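Local coordinates for protein bacteriocin (Streptococcus pyogenes, PDB 2FU2) that probably acts as a bacteriocin immunity protein, protecting the producing streptococcus from a bacteriocin of the enterocin A type, at residues K13-Q18 / Q28-L33; S52-Y57 / D71-V76. All coordinates share one frame; numbering follows the deposited sequence.

Interaction 1: K13-Q18 / Q28-L33; sequences KVYSEQ and QAIFEL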
loop_
_atom_site.group_PDB
_atom_site.type_symbol
_atom_site.label_atom_id
_atom_site.label_comp_id
_atom_site.label_asym_id
_atom_site.label_seq_id
_atom_site.Cartn_x
_atom_site.Cartn_y
_atom_site.Cartn_z
ATOM N N LYS A 13 -7.524 1.161 3.097
ATOM C CA LYS A 13 -8.265 1.890 2.077
ATOM C C LYS A 13 -7.945 1.357 0.693
ATOM O O LYS A 13 -8.837 1.075 -0.085
ATOM C CB LYS A 13 -7.954 3.374 2.138
ATOM C CG LYS A 13 -9.086 4.204 1.468
ATOM C CD LYS A 13 -8.686 5.624 1.190
ATOM C CE LYS A 13 -9.447 6.496 2.032
ATOM N NZ LYS A 13 -10.793 5.878 1.970
ATOM N N VAL A 14 -6.667 1.221 0.384
ATOM C CA VAL A 14 -6.251 0.563 -0.867
ATOM C C VAL A 14 -6.776 -0.900 -0.994
ATOM O O VAL A 14 -7.414 -1.288 -2.013
ATOM C CB VAL A 14 -4.705 0.585 -1.021
ATOM C CG1 VAL A 14 -4.271 -0.332 -2.125
ATOM C CG2 VAL A 14 -4.218 2.031 -1.258
ATOM N N TYR A 15 -6.527 -1.692 0.036
ATOM C CA TYR A 15 -7.051 -3.068 0.092
ATOM C C TYR A 15 -8.553 -3.161 -0.245
ATOM O O TYR A 15 -8.933 -3.981 -1.025
ATOM C CB TYR A 15 -6.739 -3.676 1.471
ATOM C CG TYR A 15 -7.309 -5.047 1.713
ATOM C CD1 TYR A 15 -6.609 -6.180 1.336
ATOM C CD2 TYR A 15 -8.514 -5.198 2.402
ATOM C CE1 TYR A 15 -7.130 -7.413 1.517
ATOM C CE2 TYR A 15 -9.050 -6.452 2.645
ATOM C CZ TYR A 15 -8.351 -7.567 2.195
ATOM O OH TYR A 15 -8.874 -8.820 2.413
ATOM N N SER A 16 -9.392 -2.306 0.355
ATOM C CA SER A 16 -10.825 -2.353 0.107
ATOM C C SER A 16 -11.228 -2.012 -1.341
ATOM O O SER A 16 -12.403 -2.148 -1.647
ATOM C CB SER A 16 -11.599 -1.420 1.080
ATOM O OG SER A 16 -11.284 -0.034 0.792
ATOM N N GLU A 17 -10.287 -1.563 -2.206
ATOM C CA GLU A 17 -10.625 -1.086 -3.539
ATOM C C GLU A 17 -11.016 -2.263 -4.421
ATOM O O GLU A 17 -10.254 -3.237 -4.515
ATOM C CB GLU A 17 -9.426 -0.372 -4.190
ATOM C CG GLU A 17 -9.145 1.019 -3.652
ATOM C CD GLU A 17 -10.178 2.058 -4.104
ATOM O OE1 GLU A 17 -10.920 1.870 -5.104
ATOM O OE2 GLU A 17 -10.235 3.105 -3.463
ATOM N N GLN A 18 -12.156 -2.150 -5.113
ATOM C CA GLN A 18 -12.649 -3.217 -6.031
ATOM C C GLN A 18 -11.576 -3.678 -7.017
ATOM O O GLN A 18 -11.418 -4.881 -7.209
ATOM C CB GLN A 18 -13.978 -2.850 -6.743
ATOM C CG GLN A 18 -15.287 -3.227 -5.931
ATOM C CD GLN A 18 -16.589 -2.496 -6.407
ATOM O OE1 GLN A 18 -17.276 -2.922 -7.377
ATOM N NE2 GLN A 18 -16.943 -1.405 -5.710
ATOM N N GLN A 28 -3.286 -9.747 -1.954
ATOM C CA GLN A 28 -2.528 -10.533 -0.976
ATOM C C GLN A 28 -1.286 -9.774 -0.480
ATOM O O GLN A 28 -1.006 -9.675 0.699
ATOM C CB GLN A 28 -2.088 -11.839 -1.634
ATOM C CG GLN A 28 -1.386 -12.809 -0.664
ATOM C CD GLN A 28 -0.965 -14.056 -1.357
ATOM O OE1 GLN A 28 -1.616 -14.510 -2.327
ATOM N NE2 GLN A 28 0.136 -14.621 -0.903
ATOM N N ALA A 29 -0.544 -9.239 -1.428
ATOM C CA ALA A 29 0.561 -8.345 -1.157
ATOM C C ALA A 29 0.190 -7.223 -0.176
ATOM O O ALA A 29 0.846 -7.048 0.893
ATOM C CB ALA A 29 1.106 -7.776 -2.474
ATOM N N ILE A 30 -0.842 -6.456 -0.513
ATOM C CA ILE A 30 -1.267 -5.384 0.419
ATOM C C ILE A 30 -1.648 -5.980 1.786
ATOM O O ILE A 30 -1.246 -5.468 2.881
ATOM C CB ILE A 30 -2.447 -4.520 -0.176
ATOM C CG1 ILE A 30 -2.008 -3.763 -1.464
ATOM C CG2 ILE A 30 -3.106 -3.625 0.934
ATOM C CD1 ILE A 30 -0.868 -2.769 -1.206
ATOM N N PHE A 31 -2.354 -7.109 1.720
ATOM C CA PHE A 31 -2.824 -7.750 2.908
ATOM C C PHE A 31 -1.618 -8.128 3.799
ATOM O O PHE A 31 -1.665 -7.987 5.035
ATOM C CB PHE A 31 -3.682 -8.955 2.563
ATOM C CG PHE A 31 -3.886 -9.869 3.725
ATOM C CD1 PHE A 31 -4.738 -9.508 4.762
ATOM C CD2 PHE A 31 -3.153 -11.053 3.825
ATOM C CE1 PHE A 31 -4.895 -10.328 5.887
ATOM C CE2 PHE A 31 -3.311 -11.916 4.954
ATOM C CZ PHE A 31 -4.183 -11.531 5.980
ATOM N N GLU A 32 -0.536 -8.590 3.177
ATOM C CA GLU A 32 0.595 -9.061 3.939
ATOM C C GLU A 32 1.415 -7.951 4.558
ATOM O O GLU A 32 1.870 -8.062 5.664
ATOM C CB GLU A 32 1.490 -9.937 3.086
ATOM C CG GLU A 32 0.877 -11.244 2.798
ATOM C CD GLU A 32 1.838 -12.260 2.147
ATOM O OE1 GLU A 32 3.082 -12.133 2.335
ATOM O OE2 GLU A 32 1.339 -13.206 1.475
ATOM N N LEU A 33 1.635 -6.894 3.795
ATOM C CA LEU A 33 2.293 -5.722 4.267
ATOM C C LEU A 33 1.488 -5.110 5.435
ATOM O O LEU A 33 2.063 -4.812 6.510
ATOM C CB LEU A 33 2.470 -4.730 3.095
ATOM C CG LEU A 33 3.298 -5.338 1.942
ATOM C CD1 LEU A 33 3.521 -4.436 0.695
ATOM C CD2 LEU A 33 4.672 -5.802 2.474
#

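Interaction 2: S52-Y57 / D71-V76; sequences SLINQY and DLSRLV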
loop_
_atom_site.group_PDB
_atom_site.type_symbol
_atom_site.label_atom_id
_atom_site.label_comp_id
_atom_site.label_asym_id
_atom_site.label_seq_id
_atom_site.Cartn_x
_atom_site.Cartn_y
_atom_site.Cartn_z
ATOM N N SER A 52 7.785 -0.114 -3.198
ATOM C CA SER A 52 8.037 -0.927 -4.361
ATOM C C SER A 52 6.738 -1.502 -4.897
ATOM O O SER A 52 6.548 -1.497 -6.123
ATOM C CB SER A 52 8.981 -2.089 -4.052
ATOM O OG SER A 52 10.295 -1.633 -3.689
ATOM N N LEU A 53 5.875 -2.019 -4.001
ATOM C CA LEU A 53 4.609 -2.617 -4.442
ATOM C C LEU A 53 3.673 -1.555 -5.098
ATOM O O LEU A 53 3.130 -1.777 -6.184
ATOM C CB LEU A 53 3.924 -3.369 -3.282
ATOM C CG LEU A 53 2.577 -4.013 -3.564
ATOM C CD1 LEU A 53 2.765 -5.200 -4.492
ATOM C CD2 LEU A 53 1.839 -4.443 -2.310
ATOM N N ILE A 54 3.556 -0.377 -4.484
ATOM C CA ILE A 54 2.718 0.689 -5.022
ATOM C C ILE A 54 3.302 1.295 -6.290
ATOM O O ILE A 54 2.563 1.514 -7.256
ATOM C CB ILE A 54 2.386 1.782 -3.947
ATOM C CG1 ILE A 54 1.707 1.159 -2.723
ATOM C CG2 ILE A 54 1.421 2.793 -4.525
ATOM C CD1 ILE A 54 0.287 0.546 -3.051
ATOM N N ASN A 55 4.613 1.520 -6.339
ATOM C CA ASN A 55 5.222 1.896 -7.647
ATOM C C ASN A 55 4.841 0.918 -8.752
ATOM O O ASN A 55 4.433 1.354 -9.844
ATOM C CB ASN A 55 6.732 2.019 -7.576
ATOM C CG ASN A 55 7.147 3.103 -6.668
ATOM O OD1 ASN A 55 6.329 3.950 -6.286
ATOM N ND2 ASN A 55 8.410 3.118 -6.310
ATOM N N GLN A 56 4.975 -0.389 -8.447
ATOM C CA GLN A 56 4.688 -1.463 -9.357
ATOM C C GLN A 56 3.229 -1.387 -9.785
ATOM O O GLN A 56 2.929 -1.500 -10.960
ATOM C CB GLN A 56 4.980 -2.788 -8.679
ATOM C CG GLN A 56 4.189 -3.988 -9.230
ATOM C CD GLN A 56 4.672 -5.345 -8.685
ATOM O OE1 GLN A 56 4.927 -5.506 -7.487
ATOM N NE2 GLN A 56 4.783 -6.314 -9.556
ATOM N N TYR A 57 2.314 -1.161 -8.829
ATOM C CA TYR A 57 0.900 -1.037 -9.188
ATOM C C TYR A 57 0.675 0.180 -10.133
ATOM O O TYR A 57 0.046 0.088 -11.245
ATOM C CB TYR A 57 0.019 -0.932 -7.949
ATOM C CG TYR A 57 -1.384 -0.962 -8.350
ATOM C CD1 TYR A 57 -2.074 -2.155 -8.373
ATOM C CD2 TYR A 57 -2.010 0.198 -8.835
ATOM C CE1 TYR A 57 -3.412 -2.208 -8.839
ATOM C CE2 TYR A 57 -3.346 0.174 -9.304
ATOM C CZ TYR A 57 -4.046 -1.042 -9.303
ATOM O OH TYR A 57 -5.345 -1.096 -9.764
ATOM N N ASP A 71 -2.639 8.294 -2.601
ATOM C CA ASP A 71 -2.568 8.694 -1.225
ATOM C C ASP A 71 -1.549 7.878 -0.386
ATOM O O ASP A 71 -0.614 8.441 0.186
ATOM C CB ASP A 71 -3.951 8.578 -0.585
ATOM C CG ASP A 71 -4.902 9.685 -1.005
ATOM O OD1 ASP A 71 -4.522 10.652 -1.713
ATOM O OD2 ASP A 71 -6.079 9.555 -0.617
ATOM N N LEU A 72 -1.756 6.561 -0.300
ATOM C CA LEU A 72 -0.763 5.629 0.199
ATOM C C LEU A 72 0.626 5.854 -0.375
ATOM O O LEU A 72 1.620 5.958 0.357
ATOM C CB LEU A 72 -1.180 4.169 -0.104
ATOM C CG LEU A 72 -0.222 3.088 0.361
ATOM C CD1 LEU A 72 0.173 3.240 1.880
ATOM C CD2 LEU A 72 -0.875 1.724 0.130
ATOM N N SER A 73 0.733 5.889 -1.666
ATOM C CA SER A 73 2.080 6.131 -2.259
ATOM C C SER A 73 2.768 7.352 -1.634
ATOM O O SER A 73 3.926 7.287 -1.284
ATOM C CB SER A 73 1.971 6.385 -3.750
ATOM O OG SER A 73 3.251 6.597 -4.301
ATOM N N ARG A 74 2.005 8.457 -1.487
ATOM C CA ARG A 74 2.490 9.682 -0.969
ATOM C C ARG A 74 3.031 9.528 0.464
ATOM O O ARG A 74 4.129 10.006 0.808
ATOM C CB ARG A 74 1.356 10.707 -1.012
ATOM C CG ARG A 74 1.746 11.983 -0.360
ATOM C CD ARG A 74 0.626 12.680 0.305
ATOM N NE ARG A 74 1.160 13.919 0.843
ATOM C CZ ARG A 74 0.408 14.958 1.169
ATOM N NH1 ARG A 74 -0.909 14.883 1.002
ATOM N NH2 ARG A 74 0.968 16.060 1.641
ATOM N N LEU A 75 2.233 8.869 1.291
ATOM C CA LEU A 75 2.580 8.632 2.653
ATOM C C LEU A 75 3.874 7.836 2.855
ATOM O O LEU A 75 4.666 8.191 3.731
ATOM C CB LEU A 75 1.410 7.945 3.396
ATOM C CG LEU A 75 0.123 8.760 3.553
ATOM C CD1 LEU A 75 -0.851 8.058 4.490
ATOM C CD2 LEU A 75 0.425 10.142 4.115
ATOM N N VAL A 76 4.057 6.728 2.134
ATOM C CA VAL A 76 5.259 5.921 2.322
ATOM C C VAL A 76 6.431 6.576 1.635
ATOM O O VAL A 76 7.579 6.372 2.083
ATOM C CB VAL A 76 5.149 4.405 1.859
ATOM C CG1 VAL A 76 4.125 3.724 2.648
ATOM C CG2 VAL A 76 4.763 4.331 0.447
HETATM O O HOH W 1 4.890 4.466 -4.073
#

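Interaction 1: K13-Q18 / Q28-L33
Ile30 of helix 24-40 fits against two successive residues, Val14 and Tyr15, late in helix 4-15, and its two branches divide the work. CG2, standing anti to the backbone N, reaches the base of the tyrosine: it lies 3.7 Å from Tyr15 CB and meets the phenol ring at its edge, near the ring plane. This is the closest fit of the contact. CG1, beside the backbone N, approaches Val14 CG1 at 4.2 Å, the two side chains crossing at about a right angle. That approach is wider but lies in the interior: both Val14 and Ile30 are buried, and Val14 is further covered by Ile20 of helix 18-21 and by Ile69 of helix 67-78.

The outer half is turned toward solvent. With CG anti to the backbone N (chi1 175°), the side chain of Tyr15 carries its ring out toward Phe31, and Tyr15 CE1 comes within 3.9 Å of Phe31 CB. The approach to that methylene is oblique. Tyr15 and Phe31 run side by side and point the same way, but Phe31 is an exposed residue, and it is its CB that touches. Polar bonding here stays local to each segment. Ser16 OG donates to Lys13 O at 2.8 Å, and on the exposed side of helix 24-40 Gln28 NE2 donates to Glu32 OE2 with a nearly straight bond (171°). The arrangement is apolar side-chain packing between two helices of an all-alpha bundle, consistent with the EntA_Immun family.

Interaction 2: S52-Y57 / D71-V76
Ile54 and Leu72 meet inside a helical bundle, where helix 44-60 packs against helix 67-78 through apolar side chains on the buried side and a water-bridged polar pair beside them. The apolar part belongs largely to Ile54, whose two branches take different partners. Its longer branch, CG1 and CD1, turns to Leu72: Ile54 CD1 lies 3.6 Å from Leu72 CD2, and CG1 stands 3.9 Å from the same methyl, so that CD2 rests along the end of the isoleucine. The two side chains cross at about a right angle. The shorter branch, Ile54 CG2, is anti to the backbone N (chi1, measured to CG1, is -57°) and presses on the next residue of the opposing helix, 3.7 Å from Ser73 CB. All three residues are buried, and Leu72 is also packed by Ala10 and Leu11 of helix 4-15, so it serves two interfaces at once.

The polar part is indirect. Ser73 offers carbon to Ile54 while its hydroxyl, anti to the backbone N (chi1 -179°), swings to a water that joins the two helices. The Asn55 amide, though its CB is not aimed at helix 67-78, bends its end closer and supplies the other end of the bridge. Asn55 OD1 has a second partner in Lys77 NZ, from the residue that follows Val76 in helix 67-78; this positive charge would probably polarise the carbonyl. One bound water thus links a partly exposed asparagine to a buried serine: it probably donates to Asn55 OD1 at 2.7 Å and lies 2.7 Å from Ser73 OG.

How the interactions relate
Both interactions pair helices of one bundle, and between them they involve four: 4-15 with 24-40 in interaction 1, 44-60 with 67-78 in interaction 2. Their centres lie 12 Å apart, and they share a common interior. Leu53, on the segment of interaction 2, touches Ala29, Ile30 and Leu33 of interaction 1, with Ile30 CD1 3.4 Å from Leu53 CD2; Val14 CG2 likewise meets Leu72 CD2 at 3.6 Å. Interaction 2 is the more deeply placed, with every touching residue buried and a water serving its polar atoms. Interaction 1 is only partly buried: it passes from aliphatic packing inside to aromatic residues nearer the surface.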